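PDB 4J2G: KLTH0A00704p from Lachancea thermotolerans, which probably recruits a phosphatidylinositol 3-kinase in autophagy through its HORMA domain, the part of Atg13 held in this chain. Local coordinates for residues 165-170 against 245-250; 34-39 against 173-178; 24-29 against 84-89. The protein carries 1 engineered substitution. All coordinates share one frame; numbering follows the deposited sequence.

In the fold
All three contacts rest mainly on apolar side chains, and no hydrogen bond crosses any of them; they differ in depth and in what they join. Contact 2 is the most buried, pairing helices 18-39 and 158-177 nearest the centre of the chain. Contact 1 lays the same helix 158-177 on the edge strand 242-252, and it grades from buried Leu167 to exposed Tyr170. Contact 3 lies further out, where helix 18-39 meets the loop before strand 89-96 and a carboxylate borders the apolar patch. The contacts touch one another: Phe168 packs on Leu36, Phe29 meets Leu167 and Phe168, and Ala34 reaches Leu89.

Contact 1 of 3, residues 165-170 against 245-250; sequences VLLFRY and RKITPI
In this HORMA domain, helix 158-177 packs against the edge strand 242-252 of the five-stranded antiparallel sheet, with Leu167 and Tyr170 meeting Ile247 and Ile250 where that strand is interrupted. The backbones approach at Leu167 and Ile247, whose CA atoms are 8.0 Å apart. No hydrogen bond crosses here; the strand spends its backbone bonds on its neighbour, Ile247 pairing with Ile259 and Ile250 with Leu257.

Ile247 is gripped from two directions. Its CG2 methyl, set anti to the backbone N, points at the helix and meets Leu167 CD1 at 3.3 Å, tighter than usual for two carbons. The same CG2 comes within 3.8 Å of Tyr170 CD2. The other branch runs past the tyrosine in the opposite sense, and its CD1 sits at the ring edge, in the ring plane, 3.6 Å from Tyr170 CD2. An alanine here has neither branch, and the loss would probably open a gap beside Leu167 CD1 and leave this edge of the tyrosine without its apolar partner.

Leu167 itself is buried, and Ile259 of strand 255-264 also touches it. Its CG lies anti to the backbone N (chi1 -178°), which swings the fork toward the strand. Three residues beyond Ile247, Ile250 CD1 lies against the stem and one arm of the leucine, 3.7 Å from both Leu167 CB and Leu167 CD2.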
loop_
_atom_site.group_PDB
_atom_site.type_symbol
_atom_site.label_atom_id
_atom_site.label_comp_id
_atom_site.label_asym_id
_atom_site.label_seq_id
_atom_site.Cartn_x
_atom_site.Cartn_y
_atom_site.Cartn_z
ATOM N N VAL A 165 -9.533 -17.224 4.890
ATOM C CA VAL A 165 -9.357 -17.731 3.549
ATOM C C VAL A 165 -10.157 -16.813 2.642
ATOM O O VAL A 165 -9.718 -16.440 1.548
ATOM C CB VAL A 165 -9.855 -19.204 3.450
ATOM C CG1 VAL A 165 -10.117 -19.610 2.022
ATOM C CG2 VAL A 165 -8.836 -20.171 4.044
ATOM N N LEU A 166 -11.353 -16.472 3.106
ATOM C CA LEU A 166 -12.245 -15.567 2.385
ATOM C C LEU A 166 -11.629 -14.168 2.280
ATOM O O LEU A 166 -11.625 -13.565 1.224
ATOM C CB LEU A 166 -13.564 -15.456 3.124
ATOM C CG LEU A 166 -14.834 -16.205 2.684
ATOM C CD1 LEU A 166 -14.580 -17.402 1.784
ATOM C CD2 LEU A 166 -15.621 -16.569 3.933
ATOM N N LEU A 167 -11.112 -13.663 3.390
ATOM C CA LEU A 167 -10.437 -12.401 3.397
ATOM C C LEU A 167 -9.227 -12.386 2.455
ATOM O O LEU A 167 -8.984 -11.374 1.752
ATOM C CB LEU A 167 -9.999 -12.058 4.791
ATOM C CG LEU A 167 -9.309 -10.714 4.872
ATOM C CD1 LEU A 167 -10.371 -9.675 4.751
ATOM C CD2 LEU A 167 -8.637 -10.575 6.207
ATOM N N PHE A 168 -8.508 -13.500 2.390
ATOM C CA PHE A 168 -7.313 -13.521 1.585
ATOM C C PHE A 168 -7.618 -13.412 0.073
ATOM O O PHE A 168 -6.889 -12.735 -0.664
ATOM C CB PHE A 168 -6.481 -14.747 1.895
ATOM C CG PHE A 168 -5.145 -14.762 1.197
ATOM C CD1 PHE A 168 -4.087 -13.939 1.655
ATOM C CD2 PHE A 168 -4.925 -15.587 0.092
ATOM C CE1 PHE A 168 -2.843 -13.952 1.034
ATOM C CE2 PHE A 168 -3.674 -15.601 -0.541
ATOM C CZ PHE A 168 -2.646 -14.784 -0.070
ATOM N N ARG A 169 -8.692 -14.060 -0.373
ATOM C CA ARG A 169 -9.009 -14.157 -1.814
ATOM C C ARG A 169 -9.577 -12.833 -2.246
ATOM O O ARG A 169 -9.437 -12.386 -3.381
ATOM C CB ARG A 169 -10.010 -15.287 -2.123
ATOM C CG ARG A 169 -9.503 -16.693 -1.776
ATOM C CD ARG A 169 -10.346 -17.838 -2.358
ATOM N NE ARG A 169 -11.620 -18.083 -1.657
ATOM C CZ ARG A 169 -12.009 -19.240 -1.087
ATOM N NH1 ARG A 169 -11.237 -20.325 -1.100
ATOM N NH2 ARG A 169 -13.198 -19.320 -0.495
ATOM N N TYR A 170 -10.262 -12.216 -1.305
ATOM C CA TYR A 170 -10.857 -10.982 -1.575
ATOM C C TYR A 170 -9.670 -9.935 -1.823
ATOM O O TYR A 170 -9.651 -9.203 -2.790
ATOM C CB TYR A 170 -11.724 -10.562 -0.408
ATOM C CG TYR A 170 -12.204 -9.170 -0.685
ATOM C CD1 TYR A 170 -13.150 -8.935 -1.667
ATOM C CD2 TYR A 170 -11.580 -8.062 -0.100
ATOM C CE1 TYR A 170 -13.536 -7.637 -1.992
ATOM C CE2 TYR A 170 -11.960 -6.755 -0.419
ATOM C CZ TYR A 170 -12.947 -6.557 -1.362
ATOM O OH TYR A 170 -13.380 -5.271 -1.665
ATOM N N ARG A 245 -10.100 2.294 0.423
ATOM C CA ARG A 245 -10.949 1.050 0.474
ATOM C C ARG A 245 -10.689 0.387 1.786
ATOM O O ARG A 245 -9.546 0.431 2.262
ATOM C CB ARG A 245 -10.622 -0.000 -0.650
ATOM C CG ARG A 245 -11.033 0.463 -2.017
ATOM C CD ARG A 245 -12.550 0.531 -2.114
ATOM N NE ARG A 245 -12.960 1.849 -2.628
ATOM C CZ ARG A 245 -13.139 2.139 -3.919
ATOM N NH1 ARG A 245 -12.964 1.197 -4.849
ATOM N NH2 ARG A 245 -13.486 3.369 -4.284
ATOM N N LYS A 246 -11.706 -0.270 2.371
ATOM C CA LYS A 246 -11.509 -0.932 3.652
ATOM C C LYS A 246 -12.227 -2.261 3.559
ATOM O O LYS A 246 -13.299 -2.335 3.032
ATOM C CB LYS A 246 -12.199 -0.206 4.750
ATOM C CG LYS A 246 -11.743 1.135 5.177
ATOM C CD LYS A 246 -12.648 1.402 6.362
ATOM C CE LYS A 246 -12.469 2.760 6.973
ATOM N NZ LYS A 246 -13.813 3.343 6.832
ATOM N N ILE A 247 -11.627 -3.301 4.085
ATOM C CA ILE A 247 -12.245 -4.603 4.116
ATOM C C ILE A 247 -13.104 -4.657 5.385
ATOM O O ILE A 247 -12.830 -3.944 6.370
ATOM C CB ILE A 247 -11.147 -5.671 3.971
ATOM C CG1 ILE A 247 -10.181 -5.171 2.865
ATOM C CG2 ILE A 247 -11.723 -6.982 3.515
ATOM C CD1 ILE A 247 -9.374 -6.223 2.114
ATOM N N THR A 248 -14.203 -5.407 5.313
ATOM C CA THR A 248 -15.075 -5.656 6.470
ATOM C C THR A 248 -14.195 -6.264 7.530
ATOM O O THR A 248 -13.389 -7.143 7.226
ATOM C CB THR A 248 -16.164 -6.696 6.138
ATOM O OG1 THR A 248 -16.755 -6.381 4.863
ATOM C CG2 THR A 248 -17.234 -6.739 7.248
ATOM N N PRO A 249 -14.295 -5.776 8.768
ATOM C CA PRO A 249 -13.338 -6.330 9.691
ATOM C C PRO A 249 -13.658 -7.763 10.049
ATOM O O PRO A 249 -14.813 -8.218 9.930
ATOM C CB PRO A 249 -13.445 -5.397 10.888
ATOM C CG PRO A 249 -13.902 -4.091 10.289
ATOM C CD PRO A 249 -14.945 -4.577 9.321
ATOM N N ILE A 250 -12.629 -8.505 10.404
ATOM C CA ILE A 250 -12.867 -9.819 10.926
ATOM C C ILE A 250 -12.962 -9.710 12.441
ATOM O O ILE A 250 -12.059 -9.178 13.110
ATOM C CB ILE A 250 -11.850 -10.829 10.415
ATOM C CG1 ILE A 250 -12.102 -11.007 8.922
ATOM C CG2 ILE A 250 -12.017 -12.148 11.142
ATOM C CD1 ILE A 250 -11.289 -12.096 8.271
#

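Contact 2 of 3, residues 34-39 against 173-178; sequences ALLICH and TLVGLL
Val175 pushes its CG2 methyl toward the notch between Leu36 and Ile37, touching one side chain from each of two successive positions on the facing helix. The two approaches are nearly equal: Val175 CG2 lies 4.2 Å from Ile37 CG1 and 4.3 Å from Leu36 CD1. Both are loose van der Waals contacts, and no polar group takes part. CG2 is the methyl that does the touching because Val175 holds CG1 anti to its backbone N (chi1 176°), leaving CG2 beside that N and directed at the neighbouring helix.

On the other side, Ile37 offers the middle of its longer branch and not its end. With CG1 turned beside the backbone N (chi1 -71°) and CD1 extended beyond it, the CG1 methylene lies alongside the valine, while CD1 carries on past and stands 5.2 Å from Val175 CG2. Leu36 brings one arm of its fork, CD1, to the same methyl; its other arm, CD2, is directed elsewhere, 5.7 Å from Val175 CG2.

This is the packing of two helices in the HORMA domain, helix 18-39 beside helix 158-177, the two running in broadly the same direction. Their backbones come close here, with Ile37 CA 6.9 Å from Val175 CA. The sheet lies beneath: Trp132 of strand 126-136 touches Ile37, Leu174 and Leu178, and Ile91 of strand 89-96 touches Ile37 as well. Leu36 also packs against Leu171 and Glu172, earlier on helix 158-177. Beyond Val175 the helix is nearly finished, and the carbonyl Val175 O accepts a hydrogen bond from Ser181 OG.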
loop_
_atom_site.group_PDB
_atom_site.type_symbol
_atom_site.label_atom_id
_atom_site.label_comp_id
_atom_site.label_asym_id
_atom_site.label_seq_id
_atom_site.Cartn_x
_atom_site.Cartn_y
_atom_site.Cartn_z
ATOM N N ALA A 34 0.954 -9.429 3.707
ATOM C CA ALA A 34 2.111 -8.661 3.301
ATOM C C ALA A 34 2.842 -9.301 2.107
ATOM O O ALA A 34 3.328 -8.589 1.199
ATOM C CB ALA A 34 3.029 -8.462 4.490
ATOM N N LEU A 35 2.917 -10.631 2.058
ATOM C CA LEU A 35 3.668 -11.238 0.972
ATOM C C LEU A 35 2.941 -11.005 -0.346
ATOM O O LEU A 35 3.536 -10.491 -1.289
ATOM C CB LEU A 35 4.006 -12.721 1.225
ATOM C CG LEU A 35 5.142 -13.055 2.205
ATOM C CD1 LEU A 35 5.195 -14.558 2.498
ATOM C CD2 LEU A 35 6.533 -12.525 1.797
ATOM N N LEU A 36 1.638 -11.314 -0.384
ATOM C CA LEU A 36 0.797 -11.032 -1.526
ATOM C C LEU A 36 0.994 -9.594 -2.086
ATOM O O LEU A 36 1.304 -9.388 -3.271
ATOM C CB LEU A 36 -0.637 -11.152 -1.071
ATOM C CG LEU A 36 -1.803 -11.774 -1.828
ATOM C CD1 LEU A 36 -3.040 -10.878 -1.679
ATOM C CD2 LEU A 36 -1.526 -12.147 -3.286
ATOM N N ILE A 37 0.806 -8.603 -1.217
ATOM C CA ILE A 37 0.847 -7.214 -1.592
ATOM C C ILE A 37 2.219 -6.853 -2.191
ATOM O O ILE A 37 2.271 -6.333 -3.293
ATOM C CB ILE A 37 0.485 -6.347 -0.380
ATOM C CG1 ILE A 37 -1.007 -6.472 -0.046
ATOM C CG2 ILE A 37 0.786 -4.884 -0.613
ATOM C CD1 ILE A 37 -1.315 -5.764 1.251
ATOM N N CYS A 38 3.314 -7.192 -1.512
ATOM C CA CYS A 38 4.677 -7.001 -2.064
ATOM C C CYS A 38 5.022 -7.776 -3.362
ATOM O O CYS A 38 5.649 -7.226 -4.257
ATOM C CB CYS A 38 5.752 -7.253 -0.972
ATOM S SG CYS A 38 5.598 -6.078 0.425
ATOM N N HIS A 39 4.601 -9.034 -3.488
ATOM C CA HIS A 39 4.982 -9.813 -4.670
ATOM C C HIS A 39 4.221 -9.354 -5.936
ATOM O O HIS A 39 4.619 -9.647 -7.054
ATOM C CB HIS A 39 4.755 -11.307 -4.427
ATOM C CG HIS A 39 5.723 -11.921 -3.466
ATOM N ND1 HIS A 39 6.885 -11.291 -3.058
ATOM C CD2 HIS A 39 5.721 -13.135 -2.859
ATOM C CE1 HIS A 39 7.542 -12.081 -2.225
ATOM N NE2 HIS A 39 6.862 -13.210 -2.090
ATOM N N THR A 173 -8.014 -10.218 -5.055
ATOM C CA THR A 173 -8.723 -9.540 -6.102
ATOM C C THR A 173 -8.595 -8.039 -5.967
ATOM O O THR A 173 -8.493 -7.346 -6.971
ATOM C CB THR A 173 -10.182 -9.911 -6.069
ATOM O OG1 THR A 173 -10.247 -11.350 -6.058
ATOM C CG2 THR A 173 -10.849 -9.397 -7.289
ATOM N N LEU A 174 -8.623 -7.526 -4.746
ATOM C CA LEU A 174 -8.601 -6.106 -4.627
ATOM C C LEU A 174 -7.248 -5.594 -5.119
ATOM O O LEU A 174 -7.207 -4.604 -5.804
ATOM C CB LEU A 174 -8.869 -5.672 -3.210
ATOM C CG LEU A 174 -8.704 -4.256 -2.731
ATOM C CD1 LEU A 174 -8.885 -4.283 -1.254
ATOM C CD2 LEU A 174 -7.259 -3.840 -2.893
ATOM N N VAL A 175 -6.178 -6.293 -4.806
ATOM C CA VAL A 175 -4.850 -5.842 -5.197
ATOM C C VAL A 175 -4.788 -5.751 -6.716
ATOM O O VAL A 175 -4.278 -4.753 -7.238
ATOM C CB VAL A 175 -3.754 -6.812 -4.771
ATOM C CG1 VAL A 175 -2.419 -6.317 -5.313
ATOM C CG2 VAL A 175 -3.692 -6.890 -3.253
ATOM N N GLY A 176 -5.341 -6.747 -7.431
ATOM C CA GLY A 176 -5.171 -6.698 -8.830
ATOM C C GLY A 176 -5.958 -5.550 -9.439
ATOM O O GLY A 176 -5.655 -5.143 -10.529
ATOM N N LEU A 177 -7.012 -5.063 -8.779
ATOM C CA LEU A 177 -7.837 -4.009 -9.359
ATOM C C LEU A 177 -7.358 -2.563 -9.112
ATOM O O LEU A 177 -7.978 -1.594 -9.569
ATOM C CB LEU A 177 -9.231 -4.043 -8.782
ATOM C CG LEU A 177 -10.013 -5.342 -8.873
ATOM C CD1 LEU A 177 -11.183 -5.149 -7.913
ATOM C CD2 LEU A 177 -10.490 -5.607 -10.306
ATOM N N LEU A 178 -6.341 -2.348 -8.328
ATOM C CA LEU A 178 -6.084 -0.954 -8.063
ATOM C C LEU A 178 -5.361 -0.279 -9.239
ATOM O O LEU A 178 -4.753 -0.938 -10.007
ATOM C CB LEU A 178 -5.256 -0.832 -6.799
ATOM C CG LEU A 178 -6.133 -1.247 -5.596
ATOM C CD1 LEU A 178 -5.221 -1.214 -4.404
ATOM C CD2 LEU A 178 -7.359 -0.364 -5.364
#

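Contact 3 of 3, residues 24-29 against 84-89; sequences ELIDNF and ESLPPL
The chain through Leu86 is extended and passes one side of helix 18-39, coming nearest where Leu86 CA is 7.8 Å from Asp27 CA. Leu86 is the one residue of the segment 84-89 that bridges this space, and it does so with the two arms of its fork. The CD1 arm crosses Ile26 and meets its CG2 methyl at 3.8 Å. That methyl faces the loop because Ile26 holds its longer branch beside the backbone N (chi1 -65°), which places CG2 anti to that N.

The second arm reaches the next residue of the helix. Leu86 CD2 lies 3.8 Å from Asp27 OD1, a methyl group against one carboxylate oxygen, a van der Waals contact and no more. Asp27 CG stands anti to the backbone N (chi1 179°), and the carboxylate is turned so that its other oxygen is well away, Asp27 OD2 being 5.7 Å from Leu86 CD2. The leucine thus spans a small boundary, with a buried isoleucine under one arm and a charged, partly exposed group beside the other.

Around it, Trp77 of helix 70-78 and Phe80 in the following loop touch both Asp27 and Leu86, and Trp77 NE1 also hydrogen-bonds Pro87 O. Ile26 continues inward to Met136 of strand 126-136 and to Phe254. This is plain packing within the HORMA domain: just past the contact the chain enters strand 89-96, where Leu89 pairs with Ile134, so the loop joins helix 70-78 to the sheet while resting on helix 18-39.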
loop_
_atom_site.group_PDB
_atom_site.type_symbol
_atom_site.label_atom_id
_atom_site.label_comp_id
_atom_site.label_asym_id
_atom_site.label_seq_id
_atom_site.Cartn_x
_atom_site.Cartn_y
_atom_site.Cartn_z
ATOM N N GLU A 24 -1.748 -17.738 16.130
ATOM C CA GLU A 24 -0.899 -18.178 15.020
ATOM C C GLU A 24 -1.565 -18.042 13.644
ATOM O O GLU A 24 -0.888 -17.835 12.626
ATOM C CB GLU A 24 -0.413 -19.610 15.199
ATOM C CG GLU A 24 0.810 -19.751 16.079
ATOM C CD GLU A 24 1.400 -21.156 16.035
ATOM O OE1 GLU A 24 2.124 -21.515 16.995
ATOM O OE2 GLU A 24 1.146 -21.893 15.041
ATOM N N LEU A 25 -2.881 -18.206 13.614
ATOM C CA LEU A 25 -3.647 -17.953 12.423
ATOM C C LEU A 25 -3.452 -16.441 12.086
ATOM O O LEU A 25 -2.970 -16.095 11.020
ATOM C CB LEU A 25 -5.104 -18.293 12.690
ATOM C CG LEU A 25 -5.860 -19.266 11.779
ATOM C CD1 LEU A 25 -4.983 -20.415 11.282
ATOM C CD2 LEU A 25 -7.111 -19.812 12.480
ATOM N N ILE A 26 -3.754 -15.573 13.046
ATOM C CA ILE A 26 -3.619 -14.154 12.877
ATOM C C ILE A 26 -2.261 -13.709 12.334
ATOM O O ILE A 26 -2.189 -13.086 11.258
ATOM C CB ILE A 26 -4.042 -13.393 14.131
ATOM C CG1 ILE A 26 -5.535 -13.618 14.377
ATOM C CG2 ILE A 26 -3.815 -11.884 13.937
ATOM C CD1 ILE A 26 -5.980 -13.425 15.815
ATOM N N ASP A 27 -1.201 -14.056 13.043
ATOM C CA ASP A 27 0.162 -13.665 12.669
ATOM C C ASP A 27 0.557 -14.197 11.266
ATOM O O ASP A 27 1.282 -13.522 10.505
ATOM C CB ASP A 27 1.139 -14.139 13.737
ATOM C CG ASP A 27 2.595 -13.802 13.424
ATOM O OD1 ASP A 27 2.997 -12.634 13.226
ATOM O OD2 ASP A 27 3.370 -14.747 13.400
ATOM N N ASN A 28 0.048 -15.374 10.919
ATOM C CA ASN A 28 0.369 -16.015 9.660
ATOM C C ASN A 28 -0.340 -15.279 8.520
ATOM O O ASN A 28 0.189 -15.152 7.409
ATOM C CB ASN A 28 -0.074 -17.481 9.647
ATOM C CG ASN A 28 0.939 -18.424 10.289
ATOM O OD1 ASN A 28 2.118 -18.102 10.480
ATOM N ND2 ASN A 28 0.474 -19.621 10.611
ATOM N N PHE A 29 -1.533 -14.788 8.810
ATOM C CA PHE A 29 -2.250 -14.041 7.839
ATOM C C PHE A 29 -1.489 -12.722 7.512
ATOM O O PHE A 29 -1.251 -12.387 6.331
ATOM C CB PHE A 29 -3.601 -13.700 8.362
ATOM C CG PHE A 29 -4.422 -13.069 7.344
ATOM C CD1 PHE A 29 -5.009 -13.854 6.334
ATOM C CD2 PHE A 29 -4.535 -11.692 7.309
ATOM C CE1 PHE A 29 -5.727 -13.267 5.319
ATOM C CE2 PHE A 29 -5.240 -11.085 6.288
ATOM C CZ PHE A 29 -5.823 -11.868 5.290
ATOM N N GLU A 84 4.299 -8.863 23.532
ATOM C CA GLU A 84 4.081 -7.514 23.033
ATOM C C GLU A 84 2.938 -7.613 22.048
ATOM O O GLU A 84 2.680 -8.689 21.500
ATOM C CB GLU A 84 5.326 -6.957 22.348
ATOM C CG GLU A 84 6.563 -6.814 23.234
ATOM C CD GLU A 84 7.709 -6.046 22.560
ATOM O OE1 GLU A 84 8.370 -6.609 21.657
ATOM O OE2 GLU A 84 7.972 -4.877 22.940
ATOM N N SER A 85 2.230 -6.497 21.866
ATOM C CA SER A 85 1.239 -6.328 20.818
ATOM C C SER A 85 1.839 -6.558 19.430
ATOM O O SER A 85 3.006 -6.199 19.183
ATOM C CB SER A 85 0.673 -4.920 20.866
ATOM O OG SER A 85 -0.408 -4.878 21.759
ATOM N N LEU A 86 1.016 -7.144 18.562
ATOM C CA LEU A 86 1.325 -7.431 17.153
ATOM C C LEU A 86 1.304 -6.056 16.490
ATOM O O LEU A 86 0.275 -5.440 16.470
ATOM C CB LEU A 86 0.221 -8.316 16.581
ATOM C CG LEU A 86 0.535 -9.587 15.768
ATOM C CD1 LEU A 86 -0.675 -9.971 14.923
ATOM C CD2 LEU A 86 1.750 -9.460 14.862
ATOM N N PRO A 87 2.453 -5.526 16.040
ATOM C CA PRO A 87 2.466 -4.107 15.620
ATOM C C PRO A 87 1.589 -3.902 14.366
ATOM O O PRO A 87 1.467 -4.822 13.581
ATOM C CB PRO A 87 3.939 -3.850 15.235
ATOM C CG PRO A 87 4.701 -5.055 15.679
ATOM C CD PRO A 87 3.748 -6.197 15.865
ATOM N N PRO A 88 0.976 -2.714 14.186
ATOM C CA PRO A 88 0.309 -2.441 12.897
ATOM C C PRO A 88 1.326 -2.469 11.723
ATOM O O PRO A 88 2.465 -1.932 11.838
ATOM C CB PRO A 88 -0.285 -1.024 13.102
ATOM C CG PRO A 88 0.640 -0.406 14.124
ATOM C CD PRO A 88 0.928 -1.541 15.086
ATOM N N LEU A 89 0.900 -3.116 10.643
ATOM C CA LEU A 89 1.693 -3.394 9.441
ATOM C C LEU A 89 1.324 -2.429 8.320
ATOM O O LEU A 89 0.200 -2.421 7.839
ATOM C CB LEU A 89 1.529 -4.854 9.011
ATOM C CG LEU A 89 2.115 -5.631 7.770
ATOM C CD1 LEU A 89 2.867 -4.865 6.736
ATOM C CD2 LEU A 89 2.984 -6.801 8.214
#